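Long-range contacts in IL-4-inducing protein (Schistosoma mansoni, PDB 4EL6), which triggers antigen-independent interleukin-4 release from basophils by binding IgE through a beta/gamma-crystallin fold: residues C5-Q10 with E23-V28; V40-V45 with T68-G73. All coordinates share one frame; numbering follows the deposited sequence.

Contact 1 pairs the strands of a hairpin, whereas contact 2 joins the following strand of the same sheet to the second sheet, so the two illustrate pairing within a sheet and packing of sheet on sheet. Their centres lie about 10 Å apart. Strands 9-12 and 39-41 are neighbours, and Gln-10 N probably donates a hydrogen bond to Cys-41 O at 2.8 Å. The buried side chains of Leu-9 and Val-40 meet through Leu-9 CD1 and Val-40 CG1 at 3.5 Å. Separately, Cys-8 O packs against Pro-43 CD at 3.0 Å. Along the chain contact 1 closes before contact 2 opens.

Contact 1: residues C5-Q10 with E23-V28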
loop_
_atom_site.group_PDB
_atom_site.type_symbol
_atom_site.label_atom_id
_atom_site.label_comp_id
_atom_site.label_asym_id
_atom_site.label_seq_id
_atom_site.Cartn_x
_atom_site.Cartn_y
_atom_site.Cartn_z
ATOM N N CYS A 5 11.466 -9.058 -0.839
ATOM C CA CYS A 5 10.972 -8.731 -2.210
ATOM C C CYS A 5 11.465 -7.287 -2.504
ATOM O O CYS A 5 11.775 -6.450 -1.622
ATOM C CB CYS A 5 9.425 -9.015 -2.375
ATOM S SG CYS A 5 8.493 -8.695 -3.953
ATOM N N LYS A 6 11.694 -7.084 -3.788
ATOM C CA LYS A 6 12.292 -5.868 -4.216
ATOM C C LYS A 6 11.219 -4.850 -4.490
ATOM O O LYS A 6 11.471 -3.666 -4.413
ATOM C CB LYS A 6 13.089 -6.130 -5.478
ATOM C CG LYS A 6 14.203 -7.150 -5.286
ATOM C CD LYS A 6 15.596 -6.518 -5.331
ATOM C CE LYS A 6 16.710 -7.499 -4.917
ATOM N NZ LYS A 6 16.867 -7.687 -3.436
ATOM N N TYR A 7 10.023 -5.306 -4.838
ATOM C CA TYR A 7 9.015 -4.340 -5.291
ATOM C C TYR A 7 7.712 -4.319 -4.465
ATOM O O TYR A 7 7.004 -3.240 -4.477
ATOM C CB TYR A 7 8.712 -4.567 -6.761
ATOM C CG TYR A 7 8.309 -5.945 -6.999
ATOM C CD1 TYR A 7 6.986 -6.345 -6.749
ATOM C CD2 TYR A 7 9.243 -6.908 -7.367
ATOM C CE1 TYR A 7 6.590 -7.658 -6.931
ATOM C CE2 TYR A 7 8.872 -8.244 -7.525
ATOM C CZ TYR A 7 7.533 -8.616 -7.307
ATOM O OH TYR A 7 7.114 -9.925 -7.493
ATOM N N CYS A 8 7.566 -5.400 -3.668
ATOM C CA CYS A 8 6.335 -5.749 -2.956
ATOM C C CYS A 8 5.954 -4.691 -1.967
ATOM O O CYS A 8 6.747 -3.819 -1.634
ATOM C CB CYS A 8 6.443 -7.091 -2.221
ATOM S SG CYS A 8 7.116 -7.113 -0.552
ATOM N N LEU A 9 4.727 -4.792 -1.513
ATOM C CA LEU A 9 4.208 -3.955 -0.487
ATOM C C LEU A 9 4.332 -4.812 0.771
ATOM O O LEU A 9 3.932 -6.047 0.771
ATOM C CB LEU A 9 2.716 -3.657 -0.795
ATOM C CG LEU A 9 1.981 -2.827 0.254
ATOM C CD1 LEU A 9 2.468 -1.394 0.291
ATOM C CD2 LEU A 9 0.482 -2.869 -0.014
ATOM N N GLN A 10 4.864 -4.205 1.849
ATOM C CA GLN A 10 5.014 -4.878 3.128
ATOM C C GLN A 10 4.045 -4.385 4.174
ATOM O O GLN A 10 3.965 -3.181 4.368
ATOM C CB GLN A 10 6.457 -4.716 3.653
ATOM C CG GLN A 10 7.561 -5.258 2.719
ATOM C CD GLN A 10 8.910 -4.646 3.050
ATOM O OE1 GLN A 10 8.990 -3.492 3.447
ATOM N NE2 GLN A 10 9.981 -5.407 2.856
ATOM N N GLU A 23 3.640 -9.939 2.565
ATOM C CA GLU A 23 4.100 -9.305 1.339
ATOM C C GLU A 23 3.005 -9.412 0.266
ATOM O O GLU A 23 2.354 -10.473 0.075
ATOM C CB GLU A 23 5.412 -9.920 0.817
ATOM C CG GLU A 23 6.602 -9.699 1.735
ATOM C CD GLU A 23 7.897 -10.309 1.186
ATOM O OE1 GLU A 23 8.989 -9.775 1.460
ATOM O OE2 GLU A 23 7.808 -11.315 0.476
ATOM N N VAL A 24 2.762 -8.310 -0.408
ATOM C CA VAL A 24 1.757 -8.304 -1.469
ATOM C C VAL A 24 2.503 -8.004 -2.783
ATOM O O VAL A 24 3.299 -7.040 -2.860
ATOM C CB VAL A 24 0.675 -7.229 -1.198
ATOM C CG1 VAL A 24 -0.261 -7.062 -2.354
ATOM C CG2 VAL A 24 -0.135 -7.520 0.070
ATOM N N TYR A 25 2.238 -8.800 -3.849
ATOM C CA TYR A 25 3.028 -8.773 -5.080
ATOM C C TYR A 25 2.333 -8.182 -6.279
ATOM O O TYR A 25 2.978 -7.831 -7.289
ATOM C CB TYR A 25 3.470 -10.202 -5.456
ATOM C CG TYR A 25 4.242 -10.881 -4.319
ATOM C CD1 TYR A 25 5.572 -10.585 -4.098
ATOM C CD2 TYR A 25 3.629 -11.743 -3.478
ATOM C CE1 TYR A 25 6.276 -11.185 -3.061
ATOM C CE2 TYR A 25 4.310 -12.341 -2.429
ATOM C CZ TYR A 25 5.620 -12.055 -2.230
ATOM O OH TYR A 25 6.291 -12.691 -1.193
ATOM N N LYS A 26 1.017 -8.025 -6.185
ATOM C CA LYS A 26 0.248 -7.494 -7.262
ATOM C C LYS A 26 -1.066 -6.956 -6.721
ATOM O O LYS A 26 -1.401 -7.101 -5.521
ATOM C CB LYS A 26 -0.011 -8.552 -8.300
ATOM C CG LYS A 26 -0.792 -9.738 -7.904
ATOM C CD LYS A 26 -0.539 -10.794 -9.005
ATOM C CE LYS A 26 -0.939 -12.203 -8.574
ATOM N NZ LYS A 26 -0.888 -13.178 -9.728
ATOM N N SER A 27 -1.731 -6.265 -7.605
ATOM C CA SER A 27 -3.031 -5.640 -7.299
ATOM C C SER A 27 -3.999 -6.700 -6.865
ATOM O O SER A 27 -4.011 -7.870 -7.367
ATOM C CB SER A 27 -3.602 -4.915 -8.485
ATOM O OG SER A 27 -2.657 -3.924 -8.936
ATOM N N VAL A 28 -4.843 -6.315 -5.933
ATOM C CA VAL A 28 -5.903 -7.207 -5.469
ATOM C C VAL A 28 -7.145 -6.362 -5.242
ATOM O O VAL A 28 -7.102 -5.380 -4.492
ATOM C CB VAL A 28 -5.522 -8.043 -4.224
ATOM C CG1 VAL A 28 -4.884 -7.198 -3.097
ATOM C CG2 VAL A 28 -6.663 -8.873 -3.731
HETATM O O HOH W 1 10.408 -12.100 -0.136
#
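The side chains of Tyr-7 and Tyr-25 cross at about a right angle, and Cys-5 SG touches both rings. In the conformer given, Cys-5 SG sits over the centre of one Tyr-7 face, 3.4 Å above its plane, and at the edge of Tyr-25, 3.5 Å from CE1. Glu-23 C lies over one face of Tyr-25, offset toward the rim. Cys-5 and Cys-8 are each deposited in two conformers, so their sulfur contacts hold for this copy alone; a Cys-5–Cys-8 disulfide is known for this protein. Tyr-25 O approaches the edge of the Tyr-7 ring at CE1, 3.6 Å away; the same carbonyl accepts a hydrogen bond from Arg-92 NH1. The rings flank the hairpin of strands 9-12 and 21-24, part of the four-stranded antiparallel sheet of the crystallin fold. Leu-9 and Val-24 form its hydrogen-bonded pair: Leu-9 N reaches Val-24 O at 3.0 Å and Val-24 N reaches Leu-9 O at 2.8 Å. Their CB atoms meet on the face that Trp-55 covers. Glu-23 projects from the other face, its chain extended beyond CG (chi2 -179°). Its OE2 takes a weak bond from Tyr-25 OH at 2.6 Å and accepts from a water that also bridges to Cys-5 N.

Contact 2: residues V40-V45 with T68-G73; sequences VCVPFV and TGLGHG
This contact spans the two sheets of the beta/gamma-crystallin fold, where strand 39-41 of the four-stranded sheet leads into a loop beside strand 67-71 of the three-stranded sheet and the turn that follows it. Phe-44 takes Gly-73 onto its face: Gly-73 CA stands over the centre of the Phe-44 ring, 3.2 Å from the centroid and 4° off the normal, a CH-pi contact. With no side chain, Gly-73 can bring its backbone right onto the ring, where a CB would clash with Phe-44 CE1, and its positive phi is one that glycine readily adopts. Its amide is shared between two carbonyls: Gly-73 N gives weak hydrogen bonds to Val-42 O at 2.8 Å and to Pro-43 O at 3.1 Å, both bent. From this turn the chain passes over into strand 75-76, so residues 72 and 73 begin the crossing from one sheet to the other; Val-42 pairs through its backbone with Thr-74, and the Cys-41–Cys-75 disulfide ties strand 39-41 to strand 75-76. The imidazole of His-72 is brought beside the loop by a chi1 of 75°, which sets CG between the backbone N and the carbonyl carbon. There ND1 accepts the amide of Val-45 at 3.2 Å, with the donor tilted 21° from the ring plane. Since ND1 is the acceptor, a neutral ring would probably carry its proton on NE2. Pro-43 O also touches His-72 CB, at 3.3 Å. Deeper between the sheets, Val-42 points at the other strand, its CB 3.4 Å from Gly-71 O and its CG2 against Leu-70 CB. The CD2 branch of Leu-70 reaches on to Val-40 CG1, 3.8 Å away, the two side chains crossing at about a right angle; Leu-57 and Ile-76 also pack against Leu-70.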
loop_
_atom_site.group_PDB
_atom_site.type_symbol
_atom_site.label_atom_id
_atom_site.label_comp_id
_atom_site.label_asym_id
_atom_site.label_seq_id
_atom_site.Cartn_x
_atom_site.Cartn_y
_atom_site.Cartn_z
ATOM N N VAL A 40 3.108 -0.058 7.183
ATOM C CA VAL A 40 3.178 -0.469 5.797
ATOM C C VAL A 40 4.383 0.212 5.184
ATOM O O VAL A 40 4.609 1.390 5.412
ATOM C CB VAL A 40 1.926 -0.011 5.047
ATOM C CG1 VAL A 40 2.005 -0.337 3.604
ATOM C CG2 VAL A 40 0.671 -0.567 5.717
ATOM N N CYS A 41 5.138 -0.530 4.369
ATOM C CA CYS A 41 6.279 0.022 3.671
ATOM C C CYS A 41 6.319 -0.482 2.226
ATOM O O CYS A 41 5.837 -1.552 1.899
ATOM C CB CYS A 41 7.550 -0.502 4.272
ATOM S SG CYS A 41 7.820 -0.016 6.006
ATOM N N VAL A 42 7.070 0.251 1.421
ATOM C CA VAL A 42 7.499 -0.150 0.097
ATOM C C VAL A 42 9.020 -0.031 0.057
ATOM O O VAL A 42 9.563 1.007 0.420
ATOM C CB VAL A 42 6.920 0.751 -0.998
ATOM C CG1 VAL A 42 7.376 0.238 -2.352
ATOM C CG2 VAL A 42 5.402 0.857 -0.898
ATOM N N PRO A 43 9.683 -1.093 -0.336
ATOM C CA PRO A 43 11.163 -1.054 -0.363
ATOM C C PRO A 43 11.725 0.016 -1.300
ATOM O O PRO A 43 11.094 0.429 -2.293
ATOM C CB PRO A 43 11.550 -2.468 -0.804
ATOM C CG PRO A 43 10.391 -3.315 -0.541
ATOM C CD PRO A 43 9.153 -2.444 -0.596
ATOM N N PHE A 44 12.956 0.451 -0.983
ATOM C CA PHE A 44 13.683 1.313 -1.822
ATOM C C PHE A 44 14.106 0.567 -3.065
ATOM O O PHE A 44 14.318 -0.612 -3.007
ATOM C CB PHE A 44 14.912 1.815 -1.077
ATOM C CG PHE A 44 14.658 3.069 -0.297
ATOM C CD1 PHE A 44 14.588 4.286 -0.953
ATOM C CD2 PHE A 44 14.507 3.038 1.103
ATOM C CE1 PHE A 44 14.368 5.455 -0.230
ATOM C CE2 PHE A 44 14.328 4.209 1.844
ATOM C CZ PHE A 44 14.240 5.422 1.181
ATOM N N VAL A 45 14.196 1.284 -4.159
ATOM C CA VAL A 45 14.691 0.793 -5.416
ATOM C C VAL A 45 15.966 1.598 -5.747
ATOM O O VAL A 45 17.065 1.204 -5.355
ATOM C CB VAL A 45 13.579 1.004 -6.480
ATOM C CG1 VAL A 45 14.115 0.842 -7.889
ATOM C CG2 VAL A 45 12.475 -0.003 -6.231
ATOM N N THR A 68 -4.714 5.950 0.090
ATOM C CA THR A 68 -3.446 6.266 0.694
ATOM C C THR A 68 -2.412 5.660 -0.230
ATOM O O THR A 68 -2.382 4.424 -0.448
ATOM C CB THR A 68 -3.399 5.655 2.073
ATOM O OG1 THR A 68 -4.293 6.376 2.928
ATOM C CG2 THR A 68 -1.961 5.690 2.696
ATOM N N GLY A 69 -1.483 6.492 -0.742
ATOM C CA GLY A 69 -0.488 6.067 -1.665
ATOM C C GLY A 69 0.891 6.096 -1.017
ATOM O O GLY A 69 1.119 6.866 -0.095
ATOM N N LEU A 70 1.755 5.185 -1.464
ATOM C CA LEU A 70 3.120 5.034 -0.935
ATOM C C LEU A 70 4.030 4.767 -2.093
ATOM O O LEU A 70 3.816 3.837 -2.911
ATOM C CB LEU A 70 3.315 3.840 0.027
ATOM C CG LEU A 70 2.506 3.732 1.295
ATOM C CD1 LEU A 70 1.179 3.034 1.141
ATOM C CD2 LEU A 70 3.438 2.954 2.248
ATOM N N GLY A 71 5.026 5.617 -2.188
ATOM C CA GLY A 71 6.136 5.395 -3.122
ATOM C C GLY A 71 7.283 4.529 -2.584
ATOM O O GLY A 71 7.330 4.122 -1.422
ATOM N N HIS A 72 8.249 4.214 -3.456
ATOM C CA HIS A 72 9.305 3.372 -3.041
ATOM C C HIS A 72 10.112 4.077 -1.963
ATOM O O HIS A 72 10.364 5.319 -1.997
ATOM C CB HIS A 72 10.250 2.983 -4.187
ATOM C CG HIS A 72 11.175 4.080 -4.621
ATOM N ND1 HIS A 72 12.537 4.024 -4.409
ATOM C CD2 HIS A 72 10.920 5.311 -5.252
ATOM C CE1 HIS A 72 13.094 5.160 -4.875
ATOM N NE2 HIS A 72 12.121 5.951 -5.380
ATOM N N GLY A 73 10.501 3.238 -1.020
ATOM C CA GLY A 73 11.266 3.657 0.160
ATOM C C GLY A 73 10.421 4.312 1.256
ATOM O O GLY A 73 10.972 4.651 2.289
#